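Local coordinates for fatty acid synthase 1, isoform A (Drosophila melanogaster, PDB 6FN6), which probably makes long-chain saturated fatty acids from acetyl-CoA and malonyl-CoA with NADPH, this chain being its dehydratase, enoylreductase and ketoreductase region, at residues 712-717 / 736-741; 764-769 / 789-794; 783-788 / 807-812. All coordinates share one frame; numbering follows the deposited sequence.

Contact 1 of 3, residues 712-717 / 736-741; sequences LIHAGS and FTTVGS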
ATOM      1  N   LEU A 712      18.958  -3.119   7.201  1.00 49.14           N
ATOM      2  CA  LEU A 712      19.019  -3.980   6.027  1.00 49.62           C
ATOM      3  C   LEU A 712      19.374  -3.150   4.804  1.00 48.18           C
ATOM      4  O   LEU A 712      18.557  -2.365   4.323  1.00 46.88           O
ATOM      5  CB  LEU A 712      17.685  -4.699   5.809  1.00 49.37           C
ATOM      6  CG  LEU A 712      17.568  -5.537   4.530  1.00 46.88           C
ATOM      7  CD1 LEU A 712      18.610  -6.644   4.507  1.00 48.24           C
ATOM      8  CD2 LEU A 712      16.168  -6.114   4.388  1.00 46.12           C
ATOM      9  N   ILE A 713      20.601  -3.320   4.319  1.00 53.50           N
ATOM     10  CA  ILE A 713      21.073  -2.613   3.132  1.00 50.02           C
ATOM     11  C   ILE A 713      21.018  -3.541   1.927  1.00 50.14           C
ATOM     12  O   ILE A 713      21.859  -4.431   1.782  1.00 49.70           O
ATOM     13  CB  ILE A 713      22.510  -2.078   3.308  1.00 52.08           C
ATOM     14  CG1 ILE A 713      22.699  -1.415   4.675  1.00 55.82           C
ATOM     15  CG2 ILE A 713      22.860  -1.123   2.178  1.00 49.68           C
ATOM     16  CD1 ILE A 713      21.929  -0.138   4.859  1.00 56.62           C
ATOM     17  N   HIS A 714      20.031  -3.338   1.064  1.00 45.33           N
ATOM     18  CA  HIS A 714      19.933  -4.120  -0.161  1.00 44.96           C
ATOM     19  C   HIS A 714      20.999  -3.673  -1.158  1.00 45.00           C
ATOM     20  O   HIS A 714      21.522  -2.562  -1.063  1.00 44.86           O
ATOM     21  CB  HIS A 714      18.542  -3.985  -0.780  1.00 43.52           C
ATOM     22  CG  HIS A 714      17.517  -4.891  -0.172  1.00 43.67           C
ATOM     23  ND1 HIS A 714      17.799  -6.187   0.206  1.00 44.86           N
ATOM     24  CD2 HIS A 714      16.211  -4.691   0.122  1.00 42.88           C
ATOM     25  CE1 HIS A 714      16.712  -6.744   0.705  1.00 44.75           C
ATOM     26  NE2 HIS A 714      15.733  -5.857   0.666  1.00 43.56           N
ATOM     27  N   ALA A 715      21.331  -4.556  -2.097  1.00 67.20           N
ATOM     28  CA  ALA A 715      22.341  -4.272  -3.112  1.00 69.38           C
ATOM     29  C   ALA A 715      23.649  -3.849  -2.459  1.00 71.10           C
ATOM     30  O   ALA A 715      24.188  -2.784  -2.758  1.00 71.49           O
ATOM     31  CB  ALA A 715      21.847  -3.190  -4.064  1.00 66.56           C
ATOM     32  N   GLY A 716      24.157  -4.699  -1.574  1.00 48.22           N
ATOM     33  CA  GLY A 716      25.343  -4.381  -0.802  1.00 49.63           C
ATOM     34  C   GLY A 716      26.541  -3.950  -1.625  1.00 52.98           C
ATOM     35  O   GLY A 716      27.150  -2.917  -1.350  1.00 51.87           O
ATOM     36  N   SER A 717      26.875  -4.735  -2.645  1.00 76.86           N
ATOM     37  CA  SER A 717      28.065  -4.472  -3.449  1.00 79.28           C
ATOM     38  C   SER A 717      27.779  -3.523  -4.606  1.00 68.72           C
ATOM     39  O   SER A 717      28.406  -3.607  -5.661  1.00 68.82           O
ATOM     40  CB  SER A 717      28.637  -5.785  -3.983  1.00 84.25           C
ATOM     41  OG  SER A 717      27.929  -6.226  -5.129  1.00 81.76           O
ATOM     42  N   PHE A 736      22.659  -6.038   7.814  1.00 53.94           N
ATOM     43  CA  PHE A 736      22.263  -7.139   6.947  1.00 53.46           C
ATOM     44  C   PHE A 736      22.332  -6.646   5.500  1.00 52.16           C
ATOM     45  O   PHE A 736      22.049  -5.480   5.228  1.00 51.03           O
ATOM     46  CB  PHE A 736      20.854  -7.628   7.288  1.00 52.68           C
ATOM     47  CG  PHE A 736      20.746  -8.267   8.645  1.00 54.00           C
ATOM     48  CD1 PHE A 736      20.952  -9.628   8.802  1.00 56.80           C
ATOM     49  CD2 PHE A 736      20.441  -7.506   9.764  1.00 55.14           C
ATOM     50  CE1 PHE A 736      20.856 -10.220  10.053  1.00 58.86           C
ATOM     51  CE2 PHE A 736      20.345  -8.093  11.015  1.00 57.79           C
ATOM     52  CZ  PHE A 736      20.553  -9.450  11.159  1.00 58.52           C
ATOM     53  N   THR A 737      22.733  -7.515   4.577  1.00 66.84           N
ATOM     54  CA  THR A 737      22.790  -7.130   3.169  1.00 71.35           C
ATOM     55  C   THR A 737      22.409  -8.263   2.231  1.00 69.14           C
ATOM     56  O   THR A 737      22.203  -9.400   2.654  1.00 70.31           O
ATOM     57  CB  THR A 737      24.198  -6.637   2.763  1.00 76.67           C
ATOM     58  OG1 THR A 737      25.156  -7.686   2.959  1.00 80.75           O
ATOM     59  CG2 THR A 737      24.597  -5.429   3.577  1.00 79.15           C
ATOM     60  N   THR A 738      22.316  -7.925   0.949  1.00 61.26           N
ATOM     61  CA  THR A 738      22.054  -8.901  -0.096  1.00 59.48           C
ATOM     62  C   THR A 738      22.990  -8.649  -1.277  1.00 62.54           C
ATOM     63  O   THR A 738      23.483  -7.535  -1.463  1.00 61.61           O
ATOM     64  CB  THR A 738      20.589  -8.847  -0.558  1.00 56.67           C
ATOM     65  OG1 THR A 738      20.223  -7.494  -0.856  1.00 55.32           O
ATOM     66  CG2 THR A 738      19.673  -9.389   0.531  1.00 55.01           C
ATOM     67  N   VAL A 739      23.234  -9.687  -2.071  1.00 55.44           N
ATOM     68  CA  VAL A 739      24.153  -9.597  -3.203  1.00 60.53           C
ATOM     69  C   VAL A 739      23.604 -10.352  -4.406  1.00 61.63           C
ATOM     70  O   VAL A 739      22.808 -11.281  -4.261  1.00 60.91           O
ATOM     71  CB  VAL A 739      25.548 -10.129  -2.835  1.00 68.41           C
ATOM     72  CG1 VAL A 739      26.216  -9.218  -1.820  1.00 72.06           C
ATOM     73  CG2 VAL A 739      25.456 -11.560  -2.310  1.00 70.84           C
ATOM     74  N   GLY A 740      24.027  -9.934  -5.596  1.00 70.02           N
ATOM     75  CA  GLY A 740      23.552 -10.529  -6.832  1.00 71.49           C
ATOM     76  C   GLY A 740      24.249 -11.811  -7.254  1.00 72.78           C
ATOM     77  O   GLY A 740      23.725 -12.548  -8.087  1.00 73.94           O
ATOM     78  N   SER A 741      25.411 -12.101  -6.678  1.00 68.14           N
ATOM     79  CA  SER A 741      26.170 -13.276  -7.097  1.00 72.28           C
ATOM     80  C   SER A 741      27.257 -13.695  -6.109  1.00 77.05           C
ATOM     81  O   SER A 741      27.497 -13.031  -5.099  1.00 74.60           O
ATOM     82  CB  SER A 741      26.815 -13.019  -8.459  1.00 74.85           C
ATOM     83  OG  SER A 741      27.776 -11.981  -8.378  1.00 75.60           O
TER

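Contact 2 of 3, residues 764-769 / 789-794; sequences RDTSFE and SEEKLQ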
ATOM      1  N   ARG A 764      18.581 -11.803  -5.645  1.00 52.69           N
ATOM      2  CA  ARG A 764      17.874 -12.305  -6.818  1.00 55.71           C
ATOM      3  C   ARG A 764      16.464 -12.774  -6.467  1.00 51.79           C
ATOM      4  O   ARG A 764      15.586 -12.804  -7.328  1.00 51.04           O
ATOM      5  CB  ARG A 764      18.643 -13.456  -7.474  1.00 62.44           C
ATOM      6  CG  ARG A 764      19.824 -13.033  -8.332  1.00 65.83           C
ATOM      7  CD  ARG A 764      20.720 -14.224  -8.648  1.00 71.19           C
ATOM      8  NE  ARG A 764      21.475 -14.686  -7.486  1.00 77.27           N
ATOM      9  CZ  ARG A 764      22.322 -15.712  -7.503  1.00 82.97           C
ATOM     10  NH1 ARG A 764      22.525 -16.398  -8.619  1.00 83.16           N
ATOM     11  NH2 ARG A 764      22.966 -16.057  -6.396  1.00 87.62           N
ATOM     12  N   ASP A 765      16.251 -13.143  -5.205  1.00 56.80           N
ATOM     13  CA  ASP A 765      14.963 -13.675  -4.772  1.00 54.61           C
ATOM     14  C   ASP A 765      14.506 -13.029  -3.464  1.00 53.51           C
ATOM     15  O   ASP A 765      15.043 -12.000  -3.051  1.00 53.54           O
ATOM     16  CB  ASP A 765      15.040 -15.201  -4.617  1.00 55.99           C
ATOM     17  CG  ASP A 765      16.042 -15.643  -3.555  1.00 55.95           C
ATOM     18  OD1 ASP A 765      16.411 -14.829  -2.682  1.00 55.14           O
ATOM     19  OD2 ASP A 765      16.456 -16.821  -3.588  1.00 58.93           O
ATOM     20  N   THR A 766      13.488 -13.623  -2.844  1.00 47.28           N
ATOM     21  CA  THR A 766      12.933 -13.127  -1.587  1.00 46.84           C
ATOM     22  C   THR A 766      13.477 -13.868  -0.364  1.00 48.16           C
ATOM     23  O   THR A 766      13.019 -13.639   0.757  1.00 48.06           O
ATOM     24  CB  THR A 766      11.396 -13.239  -1.579  1.00 46.26           C
ATOM     25  OG1 THR A 766      11.008 -14.584  -1.894  1.00 47.34           O
ATOM     26  CG2 THR A 766      10.787 -12.287  -2.580  1.00 44.91           C
ATOM     27  N   SER A 767      14.438 -14.764  -0.580  1.00 56.36           N
ATOM     28  CA  SER A 767      14.957 -15.611   0.494  1.00 57.33           C
ATOM     29  C   SER A 767      15.462 -14.798   1.682  1.00 56.53           C
ATOM     30  O   SER A 767      15.424 -15.271   2.819  1.00 59.39           O
ATOM     31  CB  SER A 767      16.083 -16.506  -0.028  1.00 56.89           C
ATOM     32  OG  SER A 767      17.268 -15.763  -0.248  1.00 55.97           O
ATOM     33  N   PHE A 768      15.916 -13.576   1.425  1.00 52.27           N
ATOM     34  CA  PHE A 768      16.509 -12.754   2.476  1.00 52.99           C
ATOM     35  C   PHE A 768      15.515 -12.456   3.596  1.00 55.76           C
ATOM     36  O   PHE A 768      15.913 -12.155   4.722  1.00 56.90           O
ATOM     37  CB  PHE A 768      17.052 -11.446   1.894  1.00 51.61           C
ATOM     38  CG  PHE A 768      15.996 -10.547   1.318  1.00 51.31           C
ATOM     39  CD1 PHE A 768      15.270  -9.693   2.133  1.00 49.89           C
ATOM     40  CD2 PHE A 768      15.740 -10.545  -0.042  1.00 50.03           C
ATOM     41  CE1 PHE A 768      14.300  -8.864   1.602  1.00 47.80           C
ATOM     42  CE2 PHE A 768      14.774  -9.717  -0.580  1.00 48.40           C
ATOM     43  CZ  PHE A 768      14.055  -8.875   0.241  1.00 47.34           C
ATOM     44  N   GLU A 769      14.224 -12.540   3.292  1.00 59.32           N
ATOM     45  CA  GLU A 769      13.195 -12.326   4.301  1.00 57.87           C
ATOM     46  C   GLU A 769      13.320 -13.353   5.424  1.00 58.46           C
ATOM     47  O   GLU A 769      13.346 -12.996   6.602  1.00 56.20           O
ATOM     48  CB  GLU A 769      11.802 -12.393   3.671  1.00 57.58           C
ATOM     49  CG  GLU A 769      10.664 -12.129   4.643  1.00 57.18           C
ATOM     50  CD  GLU A 769       9.302 -12.300   4.002  1.00 57.04           C
ATOM     51  OE1 GLU A 769       9.216 -12.215   2.758  1.00 57.35           O
ATOM     52  OE2 GLU A 769       8.320 -12.528   4.739  1.00 57.12           O
ATOM     53  N   SER A 789      12.369  -3.884  -5.884  1.00 45.33           N
ATOM     54  CA  SER A 789      10.984  -3.552  -6.202  1.00 44.69           C
ATOM     55  C   SER A 789      10.072  -4.774  -6.226  1.00 46.46           C
ATOM     56  O   SER A 789      10.536  -5.914  -6.230  1.00 46.77           O
ATOM     57  CB  SER A 789      10.917  -2.838  -7.555  1.00 43.68           C
ATOM     58  OG  SER A 789      11.353  -3.688  -8.599  1.00 44.91           O
ATOM     59  N   GLU A 790       8.767  -4.508  -6.247  1.00 52.62           N
ATOM     60  CA  GLU A 790       7.744  -5.546  -6.323  1.00 54.77           C
ATOM     61  C   GLU A 790       7.885  -6.564  -5.182  1.00 58.12           C
ATOM     62  O   GLU A 790       8.087  -6.171  -4.031  1.00 57.54           O
ATOM     63  CB  GLU A 790       7.805  -6.225  -7.693  1.00 53.91           C
ATOM     64  CG  GLU A 790       7.526  -5.257  -8.840  1.00 53.64           C
ATOM     65  CD  GLU A 790       7.601  -5.912 -10.206  1.00 52.58           C
ATOM     66  OE1 GLU A 790       6.551  -6.011 -10.873  1.00 51.31           O
ATOM     67  OE2 GLU A 790       8.709  -6.319 -10.615  1.00 51.66           O
ATOM     68  N   GLU A 791       7.768  -7.857  -5.483  1.00 64.35           N
ATOM     69  CA  GLU A 791       7.699  -8.881  -4.438  1.00 68.15           C
ATOM     70  C   GLU A 791       8.872  -8.773  -3.463  1.00 64.65           C
ATOM     71  O   GLU A 791       8.760  -9.159  -2.300  1.00 63.57           O
ATOM     72  CB  GLU A 791       7.651 -10.289  -5.053  1.00 73.49           C
ATOM     73  CG  GLU A 791       8.933 -10.754  -5.747  1.00 80.03           C
ATOM     74  CD  GLU A 791       9.137 -10.123  -7.113  1.00 83.28           C
ATOM     75  OE1 GLU A 791       8.180  -9.524  -7.649  1.00 82.88           O
ATOM     76  OE2 GLU A 791      10.261 -10.230  -7.650  1.00 85.29           O
ATOM     77  N   LYS A 792       9.992  -8.236  -3.938  1.00 55.09           N
ATOM     78  CA  LYS A 792      11.165  -8.058  -3.095  1.00 53.05           C
ATOM     79  C   LYS A 792      11.002  -6.851  -2.177  1.00 49.88           C
ATOM     80  O   LYS A 792      11.656  -6.766  -1.136  1.00 48.61           O
ATOM     81  CB  LYS A 792      12.425  -7.898  -3.949  1.00 54.81           C
ATOM     82  CG  LYS A 792      12.759  -9.111  -4.806  1.00 58.89           C
ATOM     83  CD  LYS A 792      13.904  -8.813  -5.762  1.00 63.35           C
ATOM     84  CE  LYS A 792      14.001  -9.862  -6.860  1.00 67.76           C
ATOM     85  NZ  LYS A 792      14.949  -9.463  -7.941  1.00 68.52           N
ATOM     86  N   LEU A 793      10.140  -5.914  -2.563  1.00 54.43           N
ATOM     87  CA  LEU A 793       9.859  -4.751  -1.724  1.00 52.22           C
ATOM     88  C   LEU A 793       8.921  -5.138  -0.586  1.00 53.55           C
ATOM     89  O   LEU A 793       9.189  -4.842   0.577  1.00 57.34           O
ATOM     90  CB  LEU A 793       9.248  -3.617  -2.554  1.00 50.29           C
ATOM     91  CG  LEU A 793       9.127  -2.247  -1.871  1.00 46.27           C
ATOM     92  CD1 LEU A 793       9.157  -1.135  -2.899  1.00 44.00           C
ATOM     93  CD2 LEU A 793       7.858  -2.129  -1.038  1.00 46.83           C
ATOM     94  N   GLN A 794       7.818  -5.796  -0.929  1.00 39.70           N
ATOM     95  CA  GLN A 794       6.859  -6.246   0.072  1.00 47.59           C
ATOM     96  C   GLN A 794       7.531  -7.204   1.054  1.00 46.25           C
ATOM     97  O   GLN A 794       7.180  -7.247   2.235  1.00 43.94           O
ATOM     98  CB  GLN A 794       5.649  -6.910  -0.592  1.00 60.29           C
ATOM     99  CG  GLN A 794       4.560  -5.930  -1.022  1.00 69.65           C
ATOM    100  CD  GLN A 794       3.830  -5.302   0.161  1.00 75.40           C
ATOM    101  OE1 GLN A 794       4.213  -5.494   1.315  1.00 76.60           O
ATOM    102  NE2 GLN A 794       2.771  -4.552  -0.124  1.00 76.61           N
TER

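Contact 3 of 3, residues 783-788 / 807-812; sequences LVLNSL and LEIGKF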
ATOM      1  N   LEU A 783      15.842  -0.225  10.327  1.00 48.49           N
ATOM      2  CA  LEU A 783      15.818   0.523   9.077  1.00 47.17           C
ATOM      3  C   LEU A 783      16.018  -0.403   7.889  1.00 46.42           C
ATOM      4  O   LEU A 783      16.703  -1.422   7.985  1.00 47.22           O
ATOM      5  CB  LEU A 783      16.900   1.606   9.053  1.00 47.70           C
ATOM      6  CG  LEU A 783      17.028   2.542  10.252  1.00 48.88           C
ATOM      7  CD1 LEU A 783      18.261   2.175  11.061  1.00 50.64           C
ATOM      8  CD2 LEU A 783      17.085   3.991   9.805  1.00 48.39           C
ATOM      9  N   VAL A 784      15.416  -0.029   6.766  1.00 45.00           N
ATOM     10  CA  VAL A 784      15.628  -0.724   5.508  1.00 44.31           C
ATOM     11  C   VAL A 784      15.959   0.309   4.443  1.00 43.39           C
ATOM     12  O   VAL A 784      15.181   1.233   4.199  1.00 42.52           O
ATOM     13  CB  VAL A 784      14.395  -1.557   5.103  1.00 43.55           C
ATOM     14  CG1 VAL A 784      14.639  -2.279   3.781  1.00 43.01           C
ATOM     15  CG2 VAL A 784      14.042  -2.550   6.198  1.00 44.51           C
ATOM     16  N   LEU A 785      17.125   0.157   3.823  1.00 43.70           N
ATOM     17  CA  LEU A 785      17.490   0.970   2.671  1.00 42.85           C
ATOM     18  C   LEU A 785      17.252   0.141   1.420  1.00 42.08           C
ATOM     19  O   LEU A 785      18.044  -0.743   1.095  1.00 42.71           O
ATOM     20  CB  LEU A 785      18.947   1.422   2.754  1.00 43.82           C
ATOM     21  CG  LEU A 785      19.422   2.368   1.648  1.00 44.43           C
ATOM     22  CD1 LEU A 785      18.677   3.700   1.708  1.00 43.00           C
ATOM     23  CD2 LEU A 785      20.925   2.583   1.736  1.00 46.36           C
ATOM     24  N   ASN A 786      16.156   0.428   0.725  1.00 44.37           N
ATOM     25  CA  ASN A 786      15.692  -0.430  -0.360  1.00 40.56           C
ATOM     26  C   ASN A 786      15.853   0.194  -1.750  1.00 39.87           C
ATOM     27  O   ASN A 786      15.496   1.354  -1.972  1.00 38.58           O
ATOM     28  CB  ASN A 786      14.222  -0.789  -0.139  1.00 39.78           C
ATOM     29  CG  ASN A 786      13.707  -1.782  -1.155  1.00 39.41           C
ATOM     30  OD1 ASN A 786      14.369  -2.775  -1.459  1.00 40.06           O
ATOM     31  ND2 ASN A 786      12.521  -1.521  -1.690  1.00 38.54           N
ATOM     32  N   SER A 787      16.394  -0.595  -2.677  1.00 49.34           N
ATOM     33  CA  SER A 787      16.439  -0.232  -4.090  1.00 49.22           C
ATOM     34  C   SER A 787      15.820  -1.350  -4.933  1.00 50.61           C
ATOM     35  O   SER A 787      15.862  -1.309  -6.162  1.00 51.63           O
ATOM     36  CB  SER A 787      17.873   0.043  -4.547  1.00 50.71           C
ATOM     37  OG  SER A 787      18.716  -1.067  -4.291  1.00 52.91           O
ATOM     38  N   LEU A 788      15.266  -2.356  -4.261  1.00 44.78           N
ATOM     39  CA  LEU A 788      14.569  -3.454  -4.927  1.00 42.57           C
ATOM     40  C   LEU A 788      13.099  -3.085  -5.112  1.00 41.07           C
ATOM     41  O   LEU A 788      12.634  -2.087  -4.557  1.00 39.74           O
ATOM     42  CB  LEU A 788      14.704  -4.746  -4.113  1.00 41.89           C
ATOM     43  CG  LEU A 788      15.949  -5.606  -4.364  1.00 41.37           C
ATOM     44  CD1 LEU A 788      17.223  -4.771  -4.412  1.00 41.52           C
ATOM     45  CD2 LEU A 788      16.063  -6.678  -3.294  1.00 42.57           C
ATOM     46  N   LEU A 807      13.273   3.179   4.015  1.00 50.42           N
ATOM     47  CA  LEU A 807      13.928   4.206   3.215  1.00 50.64           C
ATOM     48  C   LEU A 807      14.000   3.775   1.757  1.00 48.58           C
ATOM     49  O   LEU A 807      14.880   3.003   1.375  1.00 49.63           O
ATOM     50  CB  LEU A 807      15.330   4.482   3.758  1.00 48.95           C
ATOM     51  CG  LEU A 807      15.402   4.725   5.266  1.00 48.88           C
ATOM     52  CD1 LEU A 807      16.846   4.775   5.735  1.00 49.40           C
ATOM     53  CD2 LEU A 807      14.673   6.005   5.635  1.00 47.92           C
ATOM     54  N   GLU A 808      13.071   4.271   0.945  1.00 38.56           N
ATOM     55  CA  GLU A 808      13.005   3.873  -0.456  1.00 38.47           C
ATOM     56  C   GLU A 808      13.860   4.796  -1.319  1.00 37.96           C
ATOM     57  O   GLU A 808      13.698   6.015  -1.290  1.00 38.77           O
ATOM     58  CB  GLU A 808      11.556   3.880  -0.951  1.00 43.37           C
ATOM     59  CG  GLU A 808      11.382   3.353  -2.367  1.00 50.60           C
ATOM     60  CD  GLU A 808      11.879   1.928  -2.527  1.00 56.97           C
ATOM     61  OE1 GLU A 808      11.576   1.091  -1.653  1.00 60.42           O
ATOM     62  OE2 GLU A 808      12.577   1.645  -3.523  1.00 58.20           O
ATOM     63  N   ILE A 809      14.773   4.203  -2.080  1.00 46.74           N
ATOM     64  CA  ILE A 809      15.601   4.961  -3.011  1.00 47.05           C
ATOM     65  C   ILE A 809      15.449   4.413  -4.430  1.00 46.76           C
ATOM     66  O   ILE A 809      16.163   4.828  -5.340  1.00 45.45           O
ATOM     67  CB  ILE A 809      17.075   4.962  -2.568  1.00 47.57           C
ATOM     68  CG1 ILE A 809      17.599   3.530  -2.425  1.00 49.09           C
ATOM     69  CG2 ILE A 809      17.223   5.721  -1.258  1.00 46.21           C
ATOM     70  CD1 ILE A 809      19.097   3.445  -2.233  1.00 48.61           C
ATOM     71  N   GLY A 810      14.520   3.475  -4.603  1.00 49.90           N
ATOM     72  CA  GLY A 810      14.165   2.964  -5.914  1.00 50.27           C
ATOM     73  C   GLY A 810      13.090   3.837  -6.531  1.00 51.90           C
ATOM     74  O   GLY A 810      12.663   4.810  -5.909  1.00 52.62           O
ATOM     75  N   LYS A 811      12.657   3.511  -7.747  1.00 42.23           N
ATOM     76  CA  LYS A 811      11.698   4.358  -8.452  1.00 45.76           C
ATOM     77  C   LYS A 811      10.537   3.584  -9.072  1.00 43.83           C
ATOM     78  O   LYS A 811       9.493   4.166  -9.363  1.00 40.19           O
ATOM     79  CB  LYS A 811      12.413   5.152  -9.547  1.00 52.12           C
ATOM     80  CG  LYS A 811      13.488   6.101  -9.028  1.00 59.68           C
ATOM     81  CD  LYS A 811      12.901   7.193  -8.146  1.00 64.55           C
ATOM     82  CE  LYS A 811      13.983   8.119  -7.620  1.00 69.50           C
ATOM     83  NZ  LYS A 811      14.597   8.929  -8.702  1.00 72.33           N
ATOM     84  N   PHE A 812      10.705   2.279  -9.262  1.00 45.09           N
ATOM     85  CA  PHE A 812       9.696   1.487  -9.957  1.00 47.44           C
ATOM     86  C   PHE A 812       8.322   1.572  -9.300  1.00 43.36           C
ATOM     87  O   PHE A 812       7.380   2.110  -9.882  1.00 43.31           O
ATOM     88  CB  PHE A 812      10.115   0.022 -10.040  1.00 56.10           C
ATOM     89  CG  PHE A 812       9.136  -0.838 -10.783  1.00 61.70           C
ATOM     90  CD1 PHE A 812       9.156  -0.897 -12.166  1.00 63.13           C
ATOM     91  CD2 PHE A 812       8.185  -1.577 -10.099  1.00 63.59           C
ATOM     92  CE1 PHE A 812       8.253  -1.682 -12.854  1.00 63.65           C
ATOM     93  CE2 PHE A 812       7.278  -2.367 -10.783  1.00 63.85           C
ATOM     94  CZ  PHE A 812       7.313  -2.417 -12.163  1.00 63.73           C
TER

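Contact 1 of 3, residues 712-717 / 736-741
In the beta-alpha-beta unit formed by strand 710-713, helix 719-731 and strand 734-739, the ends of the two strands lie parallel, and Leu712 pairs with Phe736. Ile713 N donates to Phe736 O at 2.8 Å, and on the Leu712-Phe736 face Leu712 CD1 rests 3.7 Å from Phe736 CB, the two side chains crossing at about a right angle. On the other face Thr737 CG2 lies 4.0 Å from Ile713 CB, where Ala724 and Ile725 of helix 719-731 pack on Ile713 and Thr737.

Past Ile713 the chain turns, and Gly716 N comes back to the other strand, donating to Thr738 O at 2.9 Å. Gly716 opens a GxGxxG pattern consistent with the glycine-rich turn of a Rossmann-type nucleotide-binding fold, probably the cofactor-binding half of the enoylreductase, which belongs by sequence to the zinc-binding dehydrogenase family.

The side chain of Thr738 grips the start of this turn. With chi1 at 50° its OG1 sits between the backbone N and the carbonyl carbon, 3.0 Å from His714 ND1, to which it is hydrogen-bonded at the ring edge. A weak bond from Ala715 N reaches the same OG1. Thr738 CG2 also meets this ring edge, in its plane, while His714 NE2 bonds to Ser796 OG, fixing the buried imidazole at both nitrogens.

Contact 2 of 3, residues 764-769 / 789-794
Lys792 carries most of this contact, laying its aliphatic chain against the backbone of Arg764 and Asp765. Beyond CG the chain is extended, and it brings CE to 3.4 Å from Arg764 O, with CG 4.1 Å from Asp765 O. The ammonium NZ is 3.5 Å from Arg764 O, and it makes a weak hydrogen bond to Ser763 O just before the segment.

Apolar packing centres on Thr766. Its methyl CG2 meets Glu791 CG at 4.0 Å and lies 3.7 Å from Glu791 O. The aromatic contribution comes from Phe768, whose edge atom CZ lies 3.5 Å from Lys792 O, which is in the ring plane. That carbonyl also accepts from Ser796 OG, while the edge of the His714 imidazole meets a face of the Phe768 ring.

The polar bonds that shape the first segment are internal. Ser767 N, well above the carboxylate plane of Asp765, donates to OD1 of that residue at 2.9 Å, a capping bond at the turn into helix 768-775. Ser767 OG donates to the same Asp765 OD1 at 2.7 Å, nearer the plane on the syn side, and from the same face.

Two helix starts, 768-775 and 791-797, thus sit side by side on one face of a parallel sheet, beyond the C-terminal ends of the strands that lead into them, as in a Rossmann-type fold.

Contact 3 of 3, residues 783-788 / 807-812
Asn786 ND2 is held by two acceptors: it donates to Glu808 OE1 at 2.8 Å, across the strands, and weakly to Leu788 O in its own segment. Glu808 OE1 uses its syn lone pair, and the amide and carboxylate planes stand 83° apart although the two side chains lie side by side and point the same way. At the other end of the amide, Asn786 OD1 accepts from Leu788 N at 3.0 Å, with the donor above the carbonyl plane, which closes an Asx turn. The second carboxylate oxygen, Glu808 OE2, accepts from Gly810 N at 2.9 Å on its anti side. Chi2 of Glu808 bends the chain (59°), carrying CD back toward the neighbouring strand. The two N-H donors would probably offset some of the cost of burying a charged carboxylate here, although Asn786 O, an acceptor close to Glu808 OE2, would probably work against the charge. An alanine in place of Glu808 would probably leave Gly810 N without its carboxylate mate and Asn786 ND2 with only the weak bond to Leu788 O among these contacts.

Alongside this network the strands pair in parallel. Leu807 N donates to Val784 O at 2.7 Å, Asn786 N to Leu807 O at 2.9 Å, and Ile809 N to Asn786 O at 2.9 Å. On the face of Leu785 and Leu807, Leu785 CD1 touches Leu807 CB at 4.0 Å, and Ile809 CG2 joins them, 3.9 Å from Leu785 CD1.

Backbone bonds link strand 710-713 to the far edge of strand 781-786, and the backbone of Glu808 bonds to that of His832 in strand 830-833. Leu793 of helix 791-797 covers Asn786 and Glu808, while helix 719-731 packs on Leu785 and Ile809 through Ala724 and Val720.

From the N terminus, contact 1 comes first: it closes the loop that leaves strand 710-713, runs through helix 719-731 and returns along strand 734-739. It is complete before contact 2 opens at 764-769, so the two are in series. Contact 2 waits while the chain passes through helix 768-775 and strand 781-786, and closes at 789-794. Contact 3 opens inside that span, at 783-788, and closes beyond it at 807-812, so contacts 2 and 3 cross. Strands 710-713 and 781-786 are sheet neighbours, joining contacts 1 and 3 edge to edge, while contact 2 ties together the helix starts on one face of that parallel sheet.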